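Local coordinates for hemoglobin subunit beta (Mustelus griseus, PDB 1GCW), which carries oxygen from the gills to the peripheral tissues as a heme-containing chain of the hemoglobin tetramer, at residues R8-K13 / G118-F123. Numbering follows the deposited sequence.
Sequences RDEISK and GIWDKF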
ATOM      1  N   ARG B   8      21.093   2.308  19.443  1.00 48.75           N
ATOM      2  CA  ARG B   8      20.817   3.468  20.283  1.00 45.25           C
ATOM      3  C   ARG B   8      21.819   4.577  20.002  1.00 44.27           C
ATOM      4  O   ARG B   8      21.445   5.727  19.789  1.00 41.94           O
ATOM      5  CB  ARG B   8      20.907   3.086  21.757  1.00 48.40           C
ATOM      6  CG  ARG B   8      20.052   1.903  22.158  1.00 54.36           C
ATOM      7  CD  ARG B   8      19.973   1.780  23.678  1.00 55.02           C
ATOM      8  NE  ARG B   8      19.072   0.706  24.082  1.00 56.07           N
ATOM      9  CZ  ARG B   8      17.816   0.893  24.478  1.00 56.61           C
ATOM     10  NH1 ARG B   8      17.075  -0.157  24.824  1.00 53.97           N
ATOM     11  NH2 ARG B   8      17.303   2.123  24.534  1.00 44.79           N
ATOM     12  N   ASP B   9      23.098   4.218  20.003  1.00 47.09           N
ATOM     13  CA  ASP B   9      24.175   5.169  19.757  1.00 48.14           C
ATOM     14  C   ASP B   9      23.964   5.939  18.466  1.00 47.85           C
ATOM     15  O   ASP B   9      23.995   7.168  18.453  1.00 50.05           O
ATOM     16  CB  ASP B   9      25.522   4.443  19.671  1.00 54.74           C
ATOM     17  CG  ASP B   9      26.053   4.029  21.027  1.00 61.12           C
ATOM     18  OD1 ASP B   9      25.748   4.726  22.024  1.00 61.11           O
ATOM     19  OD2 ASP B   9      26.775   3.005  21.088  1.00 62.31           O
ATOM     20  N   GLU B  10      23.763   5.196  17.380  1.00 45.50           N
ATOM     21  CA  GLU B  10      23.574   5.771  16.057  1.00 42.31           C
ATOM     22  C   GLU B  10      22.487   6.838  15.982  1.00 42.19           C
ATOM     23  O   GLU B  10      22.693   7.898  15.392  1.00 41.36           O
ATOM     24  CB  GLU B  10      23.263   4.661  15.052  1.00 42.96           C
ATOM     25  CG  GLU B  10      22.961   5.161  13.650  1.00 40.18           C
ATOM     26  CD  GLU B  10      24.089   5.989  13.077  1.00 41.32           C
ATOM     27  OE1 GLU B  10      25.197   5.997  13.658  1.00 47.58           O
ATOM     28  OE2 GLU B  10      23.867   6.633  12.040  1.00 39.83           O
ATOM     29  N   ILE B  11      21.329   6.558  16.567  1.00 39.65           N
ATOM     30  CA  ILE B  11      20.234   7.520  16.531  1.00 43.50           C
ATOM     31  C   ILE B  11      20.549   8.767  17.361  1.00 46.20           C
ATOM     32  O   ILE B  11      20.588   9.885  16.832  1.00 44.20           O
ATOM     33  CB  ILE B  11      18.910   6.893  17.044  1.00 42.80           C
ATOM     34  CG1 ILE B  11      18.789   5.444  16.562  1.00 40.59           C
ATOM     35  CG2 ILE B  11      17.717   7.723  16.567  1.00 42.64           C
ATOM     36  CD1 ILE B  11      18.435   5.299  15.091  1.00 35.93           C
ATOM     37  N   SER B  12      20.785   8.563  18.657  1.00 47.08           N
ATOM     38  CA  SER B  12      21.087   9.650  19.587  1.00 45.00           C
ATOM     39  C   SER B  12      22.290  10.491  19.179  1.00 42.91           C
ATOM     40  O   SER B  12      22.272  11.710  19.318  1.00 42.12           O
ATOM     41  CB  SER B  12      21.320   9.082  20.980  1.00 46.11           C
ATOM     42  OG  SER B  12      22.156   7.945  20.906  1.00 53.27           O
ATOM     43  N   LYS B  13      23.337   9.837  18.686  1.00 42.18           N
ATOM     44  CA  LYS B  13      24.541  10.542  18.261  1.00 45.86           C
ATOM     45  C   LYS B  13      24.241  11.424  17.052  1.00 49.98           C
ATOM     46  O   LYS B  13      24.873  12.465  16.853  1.00 50.61           O
ATOM     47  CB  LYS B  13      25.640   9.532  17.909  1.00 50.40           C
ATOM     48  CG  LYS B  13      26.605   9.976  16.808  1.00 56.88           C
ATOM     49  CD  LYS B  13      27.201   8.777  16.070  1.00 63.82           C
ATOM     50  CE  LYS B  13      28.494   8.300  16.721  1.00 66.19           C
ATOM     51  NZ  LYS B  13      29.696   8.784  15.986  1.00 66.22           N
ATOM     52  N   GLY B 118      19.455   0.406   7.609  1.00 24.42           N
ATOM     53  CA  GLY B 118      18.569  -0.497   8.316  1.00 23.87           C
ATOM     54  C   GLY B 118      18.271  -0.041   9.726  1.00 24.50           C
ATOM     55  O   GLY B 118      17.202  -0.337  10.259  1.00 30.57           O
ATOM     56  N   ILE B 119      19.208   0.673  10.342  1.00 28.22           N
ATOM     57  CA  ILE B 119      19.014   1.160  11.712  1.00 28.26           C
ATOM     58  C   ILE B 119      17.939   2.238  11.695  1.00 28.95           C
ATOM     59  O   ILE B 119      17.011   2.229  12.501  1.00 30.43           O
ATOM     60  CB  ILE B 119      20.320   1.757  12.298  1.00 30.52           C
ATOM     61  CG1 ILE B 119      21.276   0.628  12.700  1.00 25.57           C
ATOM     62  CG2 ILE B 119      20.011   2.602  13.532  1.00 27.94           C
ATOM     63  CD1 ILE B 119      22.708   1.094  12.922  1.00 24.34           C
ATOM     64  N   TRP B 120      18.077   3.162  10.755  1.00 30.40           N
ATOM     65  CA  TRP B 120      17.121   4.245  10.595  1.00 28.85           C
ATOM     66  C   TRP B 120      15.768   3.725  10.129  1.00 28.50           C
ATOM     67  O   TRP B 120      14.732   4.222  10.548  1.00 33.01           O
ATOM     68  CB  TRP B 120      17.681   5.248   9.605  1.00 26.06           C
ATOM     69  CG  TRP B 120      18.740   6.046  10.246  1.00 33.97           C
ATOM     70  CD1 TRP B 120      20.091   5.873  10.131  1.00 30.25           C
ATOM     71  CD2 TRP B 120      18.545   7.109  11.182  1.00 36.07           C
ATOM     72  NE1 TRP B 120      20.750   6.764  10.946  1.00 34.39           N
ATOM     73  CE2 TRP B 120      19.825   7.535  11.603  1.00 37.36           C
ATOM     74  CE3 TRP B 120      17.409   7.742  11.710  1.00 35.73           C
ATOM     75  CZ2 TRP B 120      20.002   8.568  12.528  1.00 39.20           C
ATOM     76  CZ3 TRP B 120      17.584   8.770  12.633  1.00 40.05           C
ATOM     77  CH2 TRP B 120      18.874   9.173  13.032  1.00 41.67           C
ATOM     78  N   ASP B 121      15.777   2.720   9.261  1.00 30.28           N
ATOM     79  CA  ASP B 121      14.529   2.139   8.781  1.00 32.49           C
ATOM     80  C   ASP B 121      13.792   1.562   9.978  1.00 33.22           C
ATOM     81  O   ASP B 121      12.592   1.757  10.134  1.00 38.56           O
ATOM     82  CB  ASP B 121      14.804   1.021   7.776  1.00 33.50           C
ATOM     83  CG  ASP B 121      13.537   0.491   7.138  1.00 36.12           C
ATOM     84  OD1 ASP B 121      13.044  -0.580   7.554  1.00 36.69           O
ATOM     85  OD2 ASP B 121      13.034   1.155   6.214  1.00 36.16           O
ATOM     86  N   LYS B 122      14.526   0.852  10.824  1.00 31.78           N
ATOM     87  CA  LYS B 122      13.948   0.244  12.010  1.00 31.92           C
ATOM     88  C   LYS B 122      13.386   1.311  12.941  1.00 34.44           C
ATOM     89  O   LYS B 122      12.322   1.137  13.534  1.00 36.39           O
ATOM     90  CB  LYS B 122      15.007  -0.580  12.754  1.00 34.31           C
ATOM     91  CG  LYS B 122      14.565  -1.052  14.134  1.00 35.64           C
ATOM     92  CD  LYS B 122      15.347  -2.272  14.591  1.00 41.40           C
ATOM     93  CE  LYS B 122      15.051  -2.594  16.051  1.00 44.52           C
ATOM     94  NZ  LYS B 122      15.972  -3.631  16.588  1.00 48.80           N
ATOM     95  N   PHE B 123      14.104   2.420  13.068  1.00 33.56           N
ATOM     96  CA  PHE B 123      13.665   3.497  13.948  1.00 33.13           C
ATOM     97  C   PHE B 123      12.373   4.158  13.480  1.00 30.13           C
ATOM     98  O   PHE B 123      11.468   4.398  14.273  1.00 28.64           O
ATOM     99  CB  PHE B 123      14.774   4.549  14.080  1.00 35.19           C
ATOM    100  CG  PHE B 123      14.333   5.827  14.750  1.00 35.69           C
ATOM    101  CD1 PHE B 123      14.089   5.864  16.120  1.00 36.94           C
ATOM    102  CD2 PHE B 123      14.175   6.996  14.009  1.00 32.63           C
ATOM    103  CE1 PHE B 123      13.694   7.045  16.748  1.00 35.46           C
ATOM    104  CE2 PHE B 123      13.780   8.183  14.628  1.00 41.43           C
ATOM    105  CZ  PHE B 123      13.539   8.206  16.001  1.00 37.57           C
TER
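The packing of helix 5-17 (globin helix A) on helix 114-131 (helix H) is centred here on Ile11, which meets Ile119, Trp120 and Phe123; the axes of segments 8-13 and 118-123 cross at -79° with a closest approach of 10.2 Å. Both branches of Ile11 end over aromatic faces. With CG1 beside the backbone N and the chain turned again at chi2 (-75°), Ile11 CD1 lies 4.1 Å from the centroid of the Trp120 six-membered ring, almost on its normal, a CH-pi contact. Ile11 CG2 makes a second one, 4.0 Å from the Phe123 ring centroid. The pair Ile11 CD1 and Ile119 CG2, at 3.5 Å, is tighter than ordinary van der Waals contact, evidence of close packing. Glu10 CG adds a contact to Ile119 CG2 (3.9 Å). At the indole edge, Trp120 NE1 gives a weak hydrogen bond to Glu10 OE2 (3.3 Å), an atom whose position is less certain; the carboxylate and ring planes stand 84° apart. The stronger partner of Glu10 OE2 is Arg108 NH2, in a salt bridge. A leucine in place of Trp120 would probably open a gap beneath Ile11 CD1 and leave Glu10 without its weak indole partner. The buried, steep crossing is that of helices A and H in the globin fold.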